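Local atomic coordinates of staphylococcal nuclease domain-containing protein 1 (Drosophila melanogaster, PDB entry 2WAC), a protein that cleaves both DNA and RNA as an endonuclease, works with the RNA-induced silencing complex, and through its Tudor domain binds peptides carrying symmetrically dimethylated arginine. Residues A47-P52 with T96-A101. Sequence-based numbering, arbitrary orientation.
Sequences AGSYTP and TNRLAA
The ring of Y50 (chi1 t, chi2 near 90°) lies along the backbone of strand 99-101, one face covering A100 C and A101 N. Its CD1 comes 3.8 Å from A101 N, CE1 4.1 Å from A101 CB and CD2 4.0 Å from L99 CB; a flat aromatic suits this place because A100 turns its CB away, so the ring can lie on the A100-A101 peptide, with the small, sideways CB of A101 beside it. Beyond the ring, P52 packs its CG 3.5 Å from L99 CD1 and its CD 3.7 Å from T96 CG2, and L99 (mt) continues inward to A60, A81 and V83. Strand 99-101 belongs to the SH3-like Tudor barrel, where a 3-10 turn, 96-97, closed by L99 N to T96 O (3.0 Å), leads from strand 91-95 into this short edge strand, which pairs with strand 57-61. Residues 47-52, in the loop after helix 26-42, are extended from Y50 to P52 and cover this corner, with CA atoms 4.1 Å apart at G48 and N97 and 5.8 Å at Y50 and A100. G48, at phi/psi 91/-2, turns the chain where a CB would strike the preceding carbonyl. Water fills the gap: one molecule accepts from Y50 N (3.1 Å) and can donate to L99 O (3.0 Å), while a second lies 2.7 Å from both Y50 O and T96 OG1, a hydroxyl also hydrogen-bonded to S79 O.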
loop_
_atom_site.group_PDB
_atom_site.type_symbol
_atom_site.label_atom_id
_atom_site.label_comp_id
_atom_site.label_asym_id
_atom_site.label_seq_id
_atom_site.Cartn_x
_atom_site.Cartn_y
_atom_site.Cartn_z
ATOM N N ALA A 47 -10.436 27.677 -8.276
ATOM C CA ALA A 47 -9.904 26.732 -9.258
ATOM C C ALA A 47 -8.999 27.420 -10.284
ATOM O O ALA A 47 -9.369 28.443 -10.864
ATOM C CB ALA A 47 -11.038 25.985 -9.953
ATOM N N GLY A 48 -7.810 26.856 -10.482
ATOM C CA GLY A 48 -6.858 27.354 -11.475
ATOM C C GLY A 48 -5.868 28.391 -10.973
ATOM O O GLY A 48 -5.006 28.846 -11.731
ATOM N N SER A 49 -5.990 28.774 -9.703
ATOM C CA SER A 49 -5.108 29.783 -9.111
ATOM C C SER A 49 -3.821 29.179 -8.540
ATOM O O SER A 49 -2.888 29.905 -8.187
ATOM C CB SER A 49 -5.848 30.591 -8.040
ATOM O OG SER A 49 -6.312 29.759 -6.993
ATOM N N TYR A 50 -3.779 27.850 -8.461
ATOM C CA TYR A 50 -2.611 27.129 -7.960
ATOM C C TYR A 50 -2.032 26.200 -9.029
ATOM O O TYR A 50 -2.769 25.484 -9.712
ATOM C CB TYR A 50 -2.980 26.332 -6.699
ATOM C CG TYR A 50 -1.822 25.611 -6.031
ATOM C CD1 TYR A 50 -1.016 26.260 -5.094
ATOM C CD2 TYR A 50 -1.542 24.277 -6.327
ATOM C CE1 TYR A 50 0.047 25.602 -4.477
ATOM C CE2 TYR A 50 -0.481 23.610 -5.716
ATOM C CZ TYR A 50 0.308 24.278 -4.791
ATOM O OH TYR A 50 1.357 23.626 -4.183
ATOM N N THR A 51 -0.709 26.238 -9.172
ATOM C CA THR A 51 0.024 25.246 -9.953
ATOM C C THR A 51 1.211 24.755 -9.111
ATOM O O THR A 51 1.898 25.564 -8.477
ATOM C CB THR A 51 0.460 25.779 -11.355
ATOM O OG1 THR A 51 0.858 24.686 -12.196
ATOM C CG2 THR A 51 1.594 26.789 -11.252
ATOM N N PRO A 52 1.431 23.430 -9.074
ATOM C CA PRO A 52 2.446 22.870 -8.189
ATOM C C PRO A 52 3.823 22.682 -8.821
ATOM O O PRO A 52 3.958 22.672 -10.048
ATOM C CB PRO A 52 1.857 21.506 -7.827
ATOM C CG PRO A 52 0.951 21.147 -8.988
ATOM C CD PRO A 52 0.733 22.375 -9.831
ATOM N N THR A 96 -4.542 20.315 -12.584
ATOM C CA THR A 96 -3.974 21.131 -11.506
ATOM C C THR A 96 -4.971 22.136 -10.920
ATOM O O THR A 96 -4.760 22.644 -9.816
ATOM C CB THR A 96 -2.699 21.881 -11.960
ATOM O OG1 THR A 96 -3.002 22.687 -13.104
ATOM C CG2 THR A 96 -1.592 20.903 -12.319
ATOM N N ASN A 97 -6.052 22.420 -11.649
ATOM C CA ASN A 97 -7.123 23.264 -11.109
ATOM C C ASN A 97 -7.942 22.595 -9.992
ATOM O O ASN A 97 -8.795 23.231 -9.374
ATOM C CB ASN A 97 -8.016 23.869 -12.217
ATOM C CG ASN A 97 -8.760 22.824 -13.039
ATOM O OD1 ASN A 97 -9.173 21.782 -12.534
ATOM N ND2 ASN A 97 -8.953 23.120 -14.319
ATOM N N ARG A 98 -7.662 21.316 -9.736
ATOM C CA ARG A 98 -8.250 20.589 -8.606
ATOM C C ARG A 98 -7.253 20.450 -7.452
ATOM O O ARG A 98 -7.452 19.655 -6.526
ATOM C CB ARG A 98 -8.764 19.218 -9.054
ATOM C CG ARG A 98 -10.013 19.285 -9.916
ATOM C CD ARG A 98 -10.452 17.910 -10.379
ATOM N NE ARG A 98 -11.073 17.128 -9.308
ATOM C CZ ARG A 98 -12.382 17.069 -9.074
ATOM N NH1 ARG A 98 -13.242 17.750 -9.825
ATOM N NH2 ARG A 98 -12.834 16.324 -8.077
ATOM N N LEU A 99 -6.179 21.233 -7.523
ATOM C CA LEU A 99 -5.182 21.294 -6.462
ATOM C C LEU A 99 -5.196 22.665 -5.808
ATOM O O LEU A 99 -5.403 23.680 -6.476
ATOM C CB LEU A 99 -3.782 20.989 -7.006
ATOM C CG LEU A 99 -3.574 19.703 -7.817
ATOM C CD1 LEU A 99 -2.150 19.615 -8.334
ATOM C CD2 LEU A 99 -3.922 18.461 -7.012
ATOM N N ALA A 100 -4.978 22.685 -4.498
ATOM C CA ALA A 100 -4.870 23.929 -3.748
ATOM C C ALA A 100 -3.736 23.822 -2.739
ATOM O O ALA A 100 -3.285 22.717 -2.415
ATOM C CB ALA A 100 -6.183 24.240 -3.047
ATOM N N ALA A 101 -3.268 24.970 -2.255
ATOM C CA ALA A 101 -2.284 24.995 -1.181
ATOM C C ALA A 101 -2.907 24.388 0.070
ATOM O O ALA A 101 -4.023 24.748 0.459
ATOM C CB ALA A 101 -1.815 26.420 -0.913
HETATM O O HOH W 1 -5.693 25.454 -8.880
HETATM O O HOH W 2 -3.999 25.049 -12.110
HETATM O O HOH W 3 -0.584 23.684 -14.477
#